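Local coordinates for protein probable zinc protease PqqL (Escherichia coli, PDB 6OFT) that probably cleaves peptides in the periplasm as a zinc-dependent M16-family metalloendopeptidase, this chain being the first half of the protein, at residues Arg290-Glu293 / Arg294-Gly298; Lys71-Glu74 / Thr75-Met79; Ala144-Asp147 / Ala148-Thr152; Pro398-Thr401 / Tyr402-Lys406; Ala212-Leu215 / Ile216-Leu220. One frame throughout, in Å; residues are numbered along the deposited sequence.

Contact 1. Residues Arg290-Glu293 / Arg294-Gly298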
loop_
_atom_site.group_PDB
_atom_site.type_symbol
_atom_site.label_atom_id
_atom_site.label_comp_id
_atom_site.label_asym_id
_atom_site.label_seq_id
_atom_site.Cartn_x
_atom_site.Cartn_y
_atom_site.Cartn_z
ATOM N N ARG A 290 23.004 9.571 -2.281
ATOM C CA ARG A 290 23.971 10.444 -1.611
ATOM C C ARG A 290 24.315 9.984 -0.207
ATOM O O ARG A 290 25.495 9.872 0.096
ATOM C CB ARG A 290 23.547 11.916 -1.622
ATOM C CG ARG A 290 24.773 12.819 -1.553
ATOM C CD ARG A 290 24.427 14.273 -1.610
ATOM N NE ARG A 290 24.236 14.732 -2.981
ATOM C CZ ARG A 290 23.862 15.965 -3.290
ATOM N NH1 ARG A 290 23.661 16.862 -2.336
ATOM N NH2 ARG A 290 23.691 16.312 -4.555
ATOM N N LEU A 291 23.306 9.656 0.628
ATOM C CA LEU A 291 23.542 9.170 1.989
ATOM C C LEU A 291 24.376 7.881 2.014
ATOM O O LEU A 291 25.315 7.784 2.811
ATOM C CB LEU A 291 22.218 8.985 2.758
ATOM C CG LEU A 291 22.340 8.672 4.260
ATOM C CD1 LEU A 291 22.976 9.830 5.034
ATOM C CD2 LEU A 291 20.991 8.342 4.852
ATOM N N GLN A 292 24.045 6.908 1.137
ATOM C CA GLN A 292 24.762 5.636 1.035
ATOM C C GLN A 292 26.196 5.809 0.547
ATOM O O GLN A 292 27.070 5.063 0.989
ATOM C CB GLN A 292 24.011 4.625 0.158
ATOM C CG GLN A 292 22.825 3.955 0.857
ATOM C CD GLN A 292 23.208 3.237 2.137
ATOM O OE1 GLN A 292 22.808 3.634 3.241
ATOM N NE2 GLN A 292 23.997 2.171 2.022
ATOM N N GLU A 293 26.439 6.798 -0.341
ATOM C CA GLU A 293 27.764 7.120 -0.884
ATOM C C GLU A 293 28.635 7.714 0.223
ATOM O O GLU A 293 29.817 7.373 0.318
ATOM C CB GLU A 293 27.651 8.118 -2.052
ATOM C CG GLU A 293 27.104 7.558 -3.357
ATOM C CD GLU A 293 26.660 8.580 -4.397
ATOM O OE1 GLU A 293 26.277 9.713 -4.020
ATOM O OE2 GLU A 293 26.686 8.238 -5.602
ATOM N N ARG A 294 28.042 8.597 1.066
ATOM C CA ARG A 294 28.718 9.232 2.199
ATOM C C ARG A 294 29.048 8.213 3.298
ATOM O O ARG A 294 30.129 8.286 3.884
ATOM C CB ARG A 294 27.891 10.402 2.755
ATOM C CG ARG A 294 27.857 11.619 1.831
ATOM C CD ARG A 294 27.335 12.858 2.530
ATOM N NE ARG A 294 27.921 14.069 1.957
ATOM C CZ ARG A 294 27.225 15.082 1.445
ATOM N NH1 ARG A 294 27.851 16.136 0.940
ATOM N NH2 ARG A 294 25.895 15.052 1.445
ATOM N N ILE A 295 28.149 7.244 3.550
ATOM C CA ILE A 295 28.370 6.201 4.562
ATOM C C ILE A 295 29.458 5.224 4.103
ATOM O O ILE A 295 30.406 4.977 4.849
ATOM C CB ILE A 295 27.046 5.486 4.982
ATOM C CG1 ILE A 295 26.151 6.426 5.829
ATOM C CG2 ILE A 295 27.320 4.166 5.744
ATOM C CD1 ILE A 295 24.663 6.046 5.865
ATOM N N GLN A 296 29.325 4.678 2.882
ATOM C CA GLN A 296 30.282 3.706 2.349
ATOM C C GLN A 296 31.666 4.305 2.094
ATOM O O GLN A 296 32.661 3.595 2.278
ATOM C CB GLN A 296 29.732 2.980 1.119
ATOM C CG GLN A 296 28.612 2.017 1.499
ATOM C CD GLN A 296 28.290 1.045 0.400
ATOM O OE1 GLN A 296 28.889 -0.032 0.302
ATOM N NE2 GLN A 296 27.332 1.403 -0.445
ATOM N N SER A 297 31.749 5.615 1.755
ATOM C CA SER A 297 33.049 6.269 1.570
ATOM C C SER A 297 33.755 6.568 2.915
ATOM O O SER A 297 34.918 6.962 2.909
ATOM C CB SER A 297 32.935 7.527 0.715
ATOM O OG SER A 297 32.389 8.619 1.437
ATOM N N GLY A 298 33.055 6.361 4.034
ATOM C CA GLY A 298 33.577 6.559 5.384
ATOM C C GLY A 298 33.339 7.919 6.013
ATOM O O GLY A 298 33.753 8.135 7.155
#
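Arg294 lays its side chain alongside that of Arg290, both pointing the same way, while its backbone N gives a 3.0 Å hydrogen bond to Arg290 O. Its guanidinium nitrogen NH2 comes within 3.5 Å of Arg290 CD, the aliphatic part of its neighbour; the two guanidinium planes stand almost square to each other, 87° apart. Arg290 turns its own charged end to Glu354 and to Gly349 O, a pairing that probably eases the like charges, close but not in contact, with Arg290 NE 4.7 Å from Arg294 NH2. One residue on, Ile295 N bonds to Leu291 O, and the Ile295 side chain slants across Leu291, its CD1 3.9 Å from Leu291 CG. CG1 of Ile295 is anti to the carbonyl carbon (chi1 -71°), which sends the CG1-CD1 arm toward Leu291; Leu291 and Ile295 both rest on Ile303 of strand 303-314. This is the closing turn of helix 271-296, in the second M16 domain, and it finishes in a Schellman motif. Gln296 N reaches Gln292 O at 3.0 Å in a nearly straight bond, and CB and CG of Gln296 lean on that same oxygen. Ser297 N bonds to Glu293 O, while its hydroxyl pairs with Glu299. Gly298 takes a positive phi of 93°, at which a CB would jam against the preceding carbonyl, and its N returns to Ile295 O at 3.1 Å.

Contact 2. Residues Lys71-Glu74 / Thr75-Met79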
loop_
_atom_site.group_PDB
_atom_site.type_symbol
_atom_site.label_atom_id
_atom_site.label_comp_id
_atom_site.label_asym_id
_atom_site.label_seq_id
_atom_site.Cartn_x
_atom_site.Cartn_y
_atom_site.Cartn_z
ATOM N N LYS A 71 -18.659 -25.594 6.637
ATOM C CA LYS A 71 -18.609 -26.319 5.362
ATOM C C LYS A 71 -17.738 -25.661 4.274
ATOM O O LYS A 71 -17.198 -26.400 3.459
ATOM C CB LYS A 71 -20.011 -26.643 4.822
ATOM C CG LYS A 71 -20.799 -27.631 5.688
ATOM C CD LYS A 71 -20.336 -29.078 5.534
ATOM C CE LYS A 71 -21.066 -30.015 6.463
ATOM N NZ LYS A 71 -20.261 -31.230 6.757
ATOM N N VAL A 72 -17.570 -24.317 4.260
ATOM C CA VAL A 72 -16.701 -23.649 3.263
ATOM C C VAL A 72 -15.241 -24.080 3.499
ATOM O O VAL A 72 -14.553 -24.471 2.551
ATOM C CB VAL A 72 -16.902 -22.092 3.206
ATOM C CG1 VAL A 72 -15.641 -21.343 2.782
ATOM C CG2 VAL A 72 -18.059 -21.729 2.284
ATOM N N ILE A 73 -14.819 -24.079 4.776
ATOM C CA ILE A 73 -13.472 -24.471 5.196
ATOM C C ILE A 73 -13.232 -25.962 4.962
ATOM O O ILE A 73 -12.169 -26.329 4.451
ATOM C CB ILE A 73 -13.189 -24.006 6.650
ATOM C CG1 ILE A 73 -13.124 -22.441 6.746
ATOM C CG2 ILE A 73 -11.961 -24.693 7.271
ATOM C CD1 ILE A 73 -11.944 -21.690 5.984
ATOM N N GLU A 74 -14.238 -26.800 5.261
ATOM C CA GLU A 74 -14.183 -28.252 5.045
ATOM C C GLU A 74 -14.097 -28.570 3.557
ATOM O O GLU A 74 -13.434 -29.540 3.188
ATOM C CB GLU A 74 -15.400 -28.972 5.676
ATOM C CG GLU A 74 -15.392 -28.987 7.203
ATOM C CD GLU A 74 -16.653 -29.462 7.910
ATOM O OE1 GLU A 74 -17.498 -30.122 7.263
ATOM O OE2 GLU A 74 -16.791 -29.179 9.123
ATOM N N THR A 75 -14.755 -27.756 2.698
ATOM C CA THR A 75 -14.697 -27.956 1.245
ATOM C C THR A 75 -13.281 -27.625 0.749
ATOM O O THR A 75 -12.712 -28.401 -0.028
ATOM C CB THR A 75 -15.803 -27.177 0.518
ATOM O OG1 THR A 75 -17.076 -27.587 1.027
ATOM C CG2 THR A 75 -15.778 -27.398 -0.995
ATOM N N PHE A 76 -12.708 -26.494 1.205
ATOM C CA PHE A 76 -11.340 -26.115 0.812
ATOM C C PHE A 76 -10.353 -27.187 1.281
ATOM O O PHE A 76 -9.519 -27.610 0.496
ATOM C CB PHE A 76 -10.949 -24.739 1.376
ATOM C CG PHE A 76 -11.447 -23.547 0.595
ATOM C CD1 PHE A 76 -11.130 -23.395 -0.752
ATOM C CD2 PHE A 76 -12.187 -22.547 1.219
ATOM C CE1 PHE A 76 -11.566 -22.272 -1.470
ATOM C CE2 PHE A 76 -12.624 -21.426 0.499
ATOM C CZ PHE A 76 -12.296 -21.291 -0.833
ATOM N N GLU A 77 -10.479 -27.640 2.541
ATOM C CA GLU A 77 -9.630 -28.691 3.131
ATOM C C GLU A 77 -9.656 -30.013 2.323
ATOM O O GLU A 77 -8.609 -30.633 2.161
ATOM C CB GLU A 77 -9.969 -28.914 4.610
ATOM C CG GLU A 77 -9.369 -27.865 5.547
ATOM C CD GLU A 77 -7.888 -27.958 5.897
ATOM O OE1 GLU A 77 -7.309 -29.064 5.805
ATOM O OE2 GLU A 77 -7.308 -26.919 6.284
ATOM N N SER A 78 -10.829 -30.397 1.758
ATOM C CA SER A 78 -11.000 -31.610 0.930
ATOM C C SER A 78 -10.269 -31.517 -0.430
ATOM O O SER A 78 -10.125 -32.521 -1.131
ATOM C CB SER A 78 -12.480 -31.925 0.717
ATOM O OG SER A 78 -13.058 -31.068 -0.254
ATOM N N MET A 79 -9.825 -30.310 -0.798
ATOM C CA MET A 79 -9.074 -30.037 -2.033
ATOM C C MET A 79 -7.625 -29.680 -1.680
ATOM O O MET A 79 -6.875 -29.231 -2.544
ATOM C CB MET A 79 -9.737 -28.896 -2.833
ATOM C CG MET A 79 -11.194 -29.186 -3.235
ATOM S SD MET A 79 -11.863 -27.877 -4.289
ATOM C CE MET A 79 -12.102 -26.550 -3.079
#
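Thr75 holds Lys71 O twice: its hydroxyl OG1 donates at 2.7 Å and its backbone N at 2.9 Å, the two arriving from opposite faces of the carbonyl plane. With OG1 anti to the carbonyl carbon of Thr75 (chi1 -58°), the hydroxyl faces that oxygen. Lys71 folds back at its second torsion, and its NZ forms a salt bridge with Glu74 OE1 at 3.0 Å, met nearly end-on; Glu74 OE2 takes a weak hydrogen bond from Asn70 ND2. The backbone acceptors that follow are taken in order, Val72 O by Phe76 N and Ile73 O by Glu77 N, the latter at 2.9 Å and 165°. All this makes up helix 71-77 of the insulinase-type domain, with Ile73 about 9 Å from Glu134, a predicted zinc ligand, side chain to side chain. On the buried flank the Val72 and Phe76 side chains lie side by side, CG1 of Val72 3.8 Å from CE2 of Phe76, and the ring continues onto Ile116 of helix 107-122. Toward the C-terminal end Ser78 N takes up Glu74 O, and Ser78 OG bends round to donate to Thr75 O at 2.7 Å. Glu77 forms a salt bridge with Arg82.

Contact 3. Residues Ala144-Asp147 / Ala148-Thr152; sequences AHQD and AKWRT
An N-cap opens helix 148-160: Asp147, just ahead of its first turn, accepts from Trp150 N through OD1 at 3.2 Å. The carboxylate is brought there by a chi1 of 54°, which tucks CG between the backbone N and the carbonyl carbon of Asp147. The Asp147 carbonyl serves the same turn, its O receiving Arg151 N at 3.0 Å nearly in line with the C=O bond. Before the cap, Gln146 is the centre of an inverse gamma turn closed by Asp147 N to His145 O at 2.8 Å. Its side chain runs along Trp150, pointing the same way, with CG over the face of the six-membered ring, 3.6 Å from the centroid and 12° off the normal, a CH-pi contact. The Gln146 amide continues the overlap, its plane 19° from that of the indole. His145 O meets Trp150 CB at 3.4 Å. Arg151 lays one guanidinium face over Asp147 C and Ala148 N, while its NE and NH2 go to Asp249 and Glu251 in salt bridges. The turn thus links helix 128-144, which carries the predicted zinc ligand Glu134, to helix 148-160, whose first turn is tied through Arg151 to the loop following strand 242-248.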
loop_
_atom_site.group_PDB
_atom_site.type_symbol
_atom_site.label_atom_id
_atom_site.label_comp_id
_atom_site.label_asym_id
_atom_site.label_seq_id
_atom_site.Cartn_x
_atom_site.Cartn_y
_atom_site.Cartn_z
ATOM N N ALA A 144 -3.849 -9.268 19.963
ATOM C CA ALA A 144 -2.659 -9.950 19.448
ATOM C C ALA A 144 -1.742 -9.087 18.588
ATOM O O ALA A 144 -0.525 -9.146 18.763
ATOM C CB ALA A 144 -3.058 -11.207 18.691
ATOM N N HIS A 145 -2.318 -8.275 17.682
ATOM C CA HIS A 145 -1.561 -7.422 16.756
ATOM C C HIS A 145 -0.916 -6.178 17.402
ATOM O O HIS A 145 -0.055 -5.562 16.769
ATOM C CB HIS A 145 -2.426 -7.024 15.546
ATOM C CG HIS A 145 -2.754 -8.172 14.634
ATOM N ND1 HIS A 145 -1.758 -8.973 14.083
ATOM C CD2 HIS A 145 -3.955 -8.594 14.172
ATOM C CE1 HIS A 145 -2.387 -9.863 13.331
ATOM N NE2 HIS A 145 -3.710 -9.674 13.351
ATOM N N GLN A 146 -1.298 -5.833 18.652
ATOM C CA GLN A 146 -0.769 -4.684 19.403
ATOM C C GLN A 146 0.707 -4.858 19.857
ATOM O O GLN A 146 0.993 -4.947 21.061
ATOM C CB GLN A 146 -1.678 -4.331 20.595
ATOM C CG GLN A 146 -3.098 -3.923 20.213
ATOM C CD GLN A 146 -3.902 -3.401 21.378
ATOM O OE1 GLN A 146 -3.374 -2.928 22.393
ATOM N NE2 GLN A 146 -5.212 -3.467 21.250
ATOM N N ASP A 147 1.638 -4.896 18.879
ATOM C CA ASP A 147 3.087 -5.022 19.091
ATOM C C ASP A 147 3.772 -3.639 18.968
ATOM O O ASP A 147 3.061 -2.637 18.835
ATOM C CB ASP A 147 3.692 -6.058 18.110
ATOM C CG ASP A 147 3.410 -5.861 16.625
ATOM O OD1 ASP A 147 2.883 -4.789 16.248
ATOM O OD2 ASP A 147 3.722 -6.777 15.839
ATOM N N ALA A 148 5.133 -3.584 18.994
ATOM C CA ALA A 148 5.911 -2.341 18.862
ATOM C C ALA A 148 5.579 -1.548 17.577
ATOM O O ALA A 148 5.344 -0.342 17.660
ATOM C CB ALA A 148 7.402 -2.630 18.946
ATOM N N LYS A 149 5.513 -2.233 16.414
ATOM C CA LYS A 149 5.179 -1.637 15.111
ATOM C C LYS A 149 3.779 -0.980 15.127
ATOM O O LYS A 149 3.606 0.109 14.568
ATOM C CB LYS A 149 5.296 -2.693 13.989
ATOM C CG LYS A 149 5.191 -2.133 12.571
ATOM C CD LYS A 149 5.379 -3.225 11.519
ATOM C CE LYS A 149 4.500 -3.045 10.300
ATOM N NZ LYS A 149 4.965 -1.940 9.417
ATOM N N TRP A 150 2.800 -1.636 15.789
ATOM C CA TRP A 150 1.437 -1.128 15.941
ATOM C C TRP A 150 1.422 0.107 16.845
ATOM O O TRP A 150 0.767 1.087 16.510
ATOM C CB TRP A 150 0.497 -2.209 16.506
ATOM C CG TRP A 150 -0.935 -1.760 16.612
ATOM C CD1 TRP A 150 -1.860 -1.726 15.609
ATOM C CD2 TRP A 150 -1.589 -1.244 17.781
ATOM N NE1 TRP A 150 -3.050 -1.217 16.080
ATOM C CE2 TRP A 150 -2.914 -0.922 17.412
ATOM C CE3 TRP A 150 -1.174 -0.996 19.100
ATOM C CZ2 TRP A 150 -3.842 -0.405 18.326
ATOM C CZ3 TRP A 150 -2.086 -0.463 20.001
ATOM C CH2 TRP A 150 -3.404 -0.177 19.613
ATOM N N ARG A 151 2.119 0.050 17.992
ATOM C CA ARG A 151 2.208 1.159 18.945
ATOM C C ARG A 151 2.886 2.380 18.305
ATOM O O ARG A 151 2.452 3.508 18.557
ATOM C CB ARG A 151 2.952 0.741 20.221
ATOM C CG ARG A 151 2.206 -0.289 21.067
ATOM C CD ARG A 151 2.836 -0.459 22.435
ATOM N NE ARG A 151 4.230 -0.909 22.367
ATOM C CZ ARG A 151 4.624 -2.178 22.436
ATOM N NH1 ARG A 151 3.731 -3.152 22.557
ATOM N NH2 ARG A 151 5.915 -2.480 22.389
ATOM N N THR A 152 3.927 2.145 17.460
ATOM C CA THR A 152 4.648 3.186 16.717
ATOM C C THR A 152 3.684 3.825 15.709
ATOM O O THR A 152 3.566 5.052 15.697
ATOM C CB THR A 152 5.937 2.633 16.073
ATOM O OG1 THR A 152 6.735 1.992 17.068
ATOM C CG2 THR A 152 6.759 3.715 15.389
#

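Contact 4. Residues Pro398-Thr401 / Tyr402-Lys406; sequences PEET and YQLSK
Thr401 O is gripped twice by Ser405, whose hydroxyl OG donates at 2.7 Å and whose backbone N donates at 3.1 Å from the opposite face of the carbonyl plane. Ser405 OG stands beside its own backbone N (chi1 -59°), the setting that brings it back to the preceding turn; the buried hydroxyl therefore has a firm acceptor within its own helix. Thr401 in turn points its OG1 to Ser397 O. One residue earlier, Glu400 O takes Leu404 N at 2.8 Å, and the Glu400 side chain bends at its second torsion so that the carboxylate lies over Leu404, OE1 3.2 Å from CG and 3.3 Å from CD1. Shortening Glu400 to an alanine is likely to strip Leu404 CG and CD1 of this cover and open a gap beside them. Glu399 and Gln403 cross obliquely, carboxylate and amide planes 64° apart; Glu399 OE2 and Gln403 OE1 are two acceptors only 3.0 Å apart, so the modelled orientation of the Gln403 amide is doubtful. Gln403 N still bonds to Glu399 O at 3.0 Å and an almost straight 173°. Tyr402 N reaches Pro398 O, while its ring leaves the turn for Leu366 and Lys367 of helix 352-371. Leu404 and Ser405 rest on Phe274 of helix 271-296. These i to i+4 bonds are those of a regular alpha-helix, here the opening turns of helix 398-408, with proline at its first position.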
loop_
_atom_site.group_PDB
_atom_site.type_symbol
_atom_site.label_atom_id
_atom_site.label_comp_id
_atom_site.label_asym_id
_atom_site.label_seq_id
_atom_site.Cartn_x
_atom_site.Cartn_y
_atom_site.Cartn_z
ATOM N N PRO A 398 6.091 -4.696 -18.406
ATOM C CA PRO A 398 7.521 -4.351 -18.274
ATOM C C PRO A 398 8.069 -3.601 -19.502
ATOM O O PRO A 398 8.869 -2.678 -19.340
ATOM C CB PRO A 398 8.205 -5.725 -18.125
ATOM C CG PRO A 398 7.141 -6.598 -17.546
ATOM C CD PRO A 398 5.876 -6.149 -18.205
ATOM N N GLU A 399 7.620 -3.976 -20.719
ATOM C CA GLU A 399 8.034 -3.333 -21.976
ATOM C C GLU A 399 7.552 -1.872 -22.055
ATOM O O GLU A 399 8.363 -0.997 -22.350
ATOM C CB GLU A 399 7.562 -4.168 -23.182
ATOM C CG GLU A 399 7.871 -3.599 -24.559
ATOM C CD GLU A 399 9.315 -3.363 -24.958
ATOM O OE1 GLU A 399 10.230 -3.995 -24.384
ATOM O OE2 GLU A 399 9.526 -2.531 -25.867
ATOM N N GLU A 400 6.262 -1.604 -21.744
ATOM C CA GLU A 400 5.747 -0.227 -21.729
ATOM C C GLU A 400 6.466 0.617 -20.684
ATOM O O GLU A 400 6.814 1.765 -20.972
ATOM C CB GLU A 400 4.225 -0.191 -21.504
ATOM C CG GLU A 400 3.620 1.200 -21.341
ATOM C CD GLU A 400 3.626 2.163 -22.520
ATOM O OE1 GLU A 400 3.061 3.270 -22.377
ATOM O OE2 GLU A 400 4.191 1.825 -23.582
ATOM N N THR A 401 6.692 0.055 -19.469
ATOM C CA THR A 401 7.390 0.745 -18.372
ATOM C C THR A 401 8.787 1.160 -18.840
ATOM O O THR A 401 9.174 2.307 -18.659
ATOM C CB THR A 401 7.409 -0.127 -17.106
ATOM O OG1 THR A 401 6.068 -0.471 -16.768
ATOM C CG2 THR A 401 8.047 0.566 -15.926
ATOM N N TYR A 402 9.512 0.247 -19.483
ATOM C CA TYR A 402 10.847 0.508 -20.025
ATOM C C TYR A 402 10.861 1.614 -21.111
ATOM O O TYR A 402 11.669 2.549 -21.019
ATOM C CB TYR A 402 11.470 -0.809 -20.537
ATOM C CG TYR A 402 12.845 -0.636 -21.144
ATOM C CD1 TYR A 402 13.905 -0.142 -20.388
ATOM C CD2 TYR A 402 13.091 -0.986 -22.468
ATOM C CE1 TYR A 402 15.172 0.024 -20.943
ATOM C CE2 TYR A 402 14.356 -0.827 -23.034
ATOM C CZ TYR A 402 15.393 -0.316 -22.266
ATOM O OH TYR A 402 16.646 -0.177 -22.804
ATOM N N GLN A 403 9.992 1.485 -22.147
ATOM C CA GLN A 403 9.856 2.446 -23.255
ATOM C C GLN A 403 9.418 3.837 -22.746
ATOM O O GLN A 403 10.028 4.840 -23.125
ATOM C CB GLN A 403 8.861 1.933 -24.311
ATOM C CG GLN A 403 9.385 0.799 -25.196
ATOM C CD GLN A 403 8.422 0.385 -26.307
ATOM O OE1 GLN A 403 8.837 -0.041 -27.392
ATOM N NE2 GLN A 403 7.116 0.477 -26.069
ATOM N N LEU A 404 8.404 3.892 -21.855
ATOM C CA LEU A 404 7.915 5.150 -21.265
ATOM C C LEU A 404 9.002 5.863 -20.492
ATOM O O LEU A 404 9.096 7.077 -20.592
ATOM C CB LEU A 404 6.735 4.925 -20.304
ATOM C CG LEU A 404 5.326 4.915 -20.849
ATOM C CD1 LEU A 404 4.333 4.652 -19.720
ATOM C CD2 LEU A 404 4.970 6.227 -21.575
ATOM N N SER A 405 9.780 5.119 -19.674
ATOM C CA SER A 405 10.881 5.660 -18.869
ATOM C C SER A 405 11.968 6.231 -19.764
ATOM O O SER A 405 12.373 7.365 -19.549
ATOM C CB SER A 405 11.465 4.591 -17.953
ATOM O OG SER A 405 10.468 4.086 -17.083
ATOM N N LYS A 406 12.407 5.468 -20.799
ATOM C CA LYS A 406 13.416 5.889 -21.778
ATOM C C LYS A 406 13.024 7.204 -22.476
ATOM O O LYS A 406 13.889 8.037 -22.750
ATOM C CB LYS A 406 13.625 4.800 -22.841
ATOM C CG LYS A 406 14.867 3.945 -22.632
ATOM C CD LYS A 406 15.792 4.000 -23.833
ATOM C CE LYS A 406 16.936 3.020 -23.726
ATOM N NZ LYS A 406 17.881 3.137 -24.870
#

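Contact 5. Residues Ala212-Leu215 / Ile216-Leu220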
loop_
_atom_site.group_PDB
_atom_site.type_symbol
_atom_site.label_atom_id
_atom_site.label_comp_id
_atom_site.label_asym_id
_atom_site.label_seq_id
_atom_site.Cartn_x
_atom_site.Cartn_y
_atom_site.Cartn_z
ATOM N N ALA A 212 -10.048 -19.385 -18.744
ATOM C CA ALA A 212 -10.230 -18.395 -17.675
ATOM C C ALA A 212 -11.515 -17.588 -17.882
ATOM O O ALA A 212 -12.266 -17.417 -16.930
ATOM C CB ALA A 212 -9.019 -17.472 -17.583
ATOM N N LEU A 213 -11.794 -17.126 -19.126
ATOM C CA LEU A 213 -13.027 -16.371 -19.415
ATOM C C LEU A 213 -14.272 -17.233 -19.181
ATOM O O LEU A 213 -15.275 -16.730 -18.676
ATOM C CB LEU A 213 -13.021 -15.796 -20.848
ATOM C CG LEU A 213 -12.114 -14.572 -21.037
ATOM C CD1 LEU A 213 -11.734 -14.374 -22.490
ATOM C CD2 LEU A 213 -12.750 -13.313 -20.445
ATOM N N ALA A 214 -14.185 -18.543 -19.509
ATOM C CA ALA A 214 -15.289 -19.467 -19.297
ATOM C C ALA A 214 -15.530 -19.687 -17.803
ATOM O O ALA A 214 -16.684 -19.718 -17.405
ATOM C CB ALA A 214 -15.024 -20.792 -19.999
ATOM N N LEU A 215 -14.451 -19.807 -16.973
ATOM C CA LEU A 215 -14.565 -19.994 -15.509
ATOM C C LEU A 215 -15.396 -18.875 -14.909
ATOM O O LEU A 215 -16.317 -19.140 -14.152
ATOM C CB LEU A 215 -13.180 -19.977 -14.823
ATOM C CG LEU A 215 -12.448 -21.299 -14.550
ATOM C CD1 LEU A 215 -11.164 -21.033 -13.782
ATOM C CD2 LEU A 215 -13.307 -22.292 -13.759
ATOM N N ILE A 216 -15.081 -17.622 -15.286
ATOM C CA ILE A 216 -15.751 -16.408 -14.816
ATOM C C ILE A 216 -17.196 -16.342 -15.289
ATOM O O ILE A 216 -18.096 -16.188 -14.459
ATOM C CB ILE A 216 -14.927 -15.140 -15.187
ATOM C CG1 ILE A 216 -13.566 -15.139 -14.463
ATOM C CG2 ILE A 216 -15.718 -13.838 -14.936
ATOM C CD1 ILE A 216 -12.511 -14.217 -15.073
ATOM N N LYS A 217 -17.425 -16.441 -16.612
ATOM C CA LYS A 217 -18.777 -16.361 -17.167
ATOM C C LYS A 217 -19.693 -17.495 -16.680
ATOM O O LYS A 217 -20.834 -17.226 -16.310
ATOM C CB LYS A 217 -18.758 -16.257 -18.702
ATOM C CG LYS A 217 -20.096 -15.805 -19.289
ATOM C CD LYS A 217 -20.054 -15.565 -20.794
ATOM C CE LYS A 217 -21.439 -15.350 -21.356
ATOM N NZ LYS A 217 -22.226 -16.619 -21.395
ATOM N N ASP A 218 -19.196 -18.741 -16.646
ATOM C CA ASP A 218 -20.004 -19.884 -16.198
ATOM C C ASP A 218 -20.429 -19.799 -14.743
ATOM O O ASP A 218 -21.446 -20.388 -14.379
ATOM C CB ASP A 218 -19.255 -21.208 -16.401
ATOM C CG ASP A 218 -19.073 -21.652 -17.841
ATOM O OD1 ASP A 218 -18.380 -22.670 -18.062
ATOM O OD2 ASP A 218 -19.610 -20.975 -18.750
ATOM N N ASN A 219 -19.655 -19.086 -13.907
ATOM C CA ASN A 219 -19.927 -19.062 -12.479
ATOM C C ASN A 219 -20.353 -17.729 -11.888
ATOM O O ASN A 219 -20.867 -17.721 -10.772
ATOM C CB ASN A 219 -18.699 -19.586 -11.740
ATOM C CG ASN A 219 -18.444 -21.036 -12.046
ATOM O OD1 ASN A 219 -19.188 -21.913 -11.617
ATOM N ND2 ASN A 219 -17.404 -21.322 -12.802
ATOM N N LEU A 220 -20.153 -16.613 -12.594
ATOM C CA LEU A 220 -20.459 -15.308 -11.992
ATOM C C LEU A 220 -21.447 -14.461 -12.771
ATOM O O LEU A 220 -21.849 -13.408 -12.274
ATOM C CB LEU A 220 -19.145 -14.508 -11.732
ATOM C CG LEU A 220 -18.117 -15.165 -10.779
ATOM C CD1 LEU A 220 -16.774 -14.454 -10.829
ATOM C CD2 LEU A 220 -18.639 -15.233 -9.338
#
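With chi1 at -66° and chi2 at -71°, Asn219 sets CG opposite its carbonyl carbon and turns its amide back along helix 209-220, so that ND2 meets Leu215 O at 2.8 Å. This is the last turn of a helix that packs on strands 19-24 and 199-205 of the six-stranded mixed sheet. The side-chain hydrogen bond from ND2 does much of the work of the backbone one: it arrives in the plane of the Leu215 carbonyl, on a lone pair, whereas Asn219 N makes only a weak bond to the same oxygen at 3.3 Å. At the other end of the amide, OD1 accepts from Gln111 of helix 107-122, whose Met114 touches Leu215, so both ends of the group are engaged and its rotation is fixed. A leucine at Asn219 would probably leave Leu215 O with little more than that weak backbone bond and Gln111 without its acceptor. Earlier in the turn, Lys217 N meets Leu213 O at 3.0 Å and a nearly straight 172°, and Ile216 N reaches Ala212 O at a longer 3.3 Å. CG1 and CD1 of Ile216 lie back over Ala212 O, and the side chain presses on Ile22, Phe201 and Val203 of the sheet. Asp218 N donates to Ala214 O at 2.8 Å, and Asp218 CB sits 3.1 Å from that same oxygen.

All five contacts are local, each within a turn or two of one helix or at its start, and none touches another. Contacts 2 and 3 belong to the insulinase-type domain and lie nearest the predicted zinc site: His145 of contact 3 is about 7 Å from His54, and Ile73 of contact 2 about 10 Å from His58, side chain to side chain. Contact 5 lies about 11 Å from contact 2 at the nearest atoms, and helix 107-122 touches both. Contacts 1 and 4, about 30 Å apart between centres, share helix 271-296: contact 1 lies at its C-terminal end and contact 4 leans on it. Contacts 1 and 2 stand on opposite sides of the chain's centre, 54 Å apart between centres.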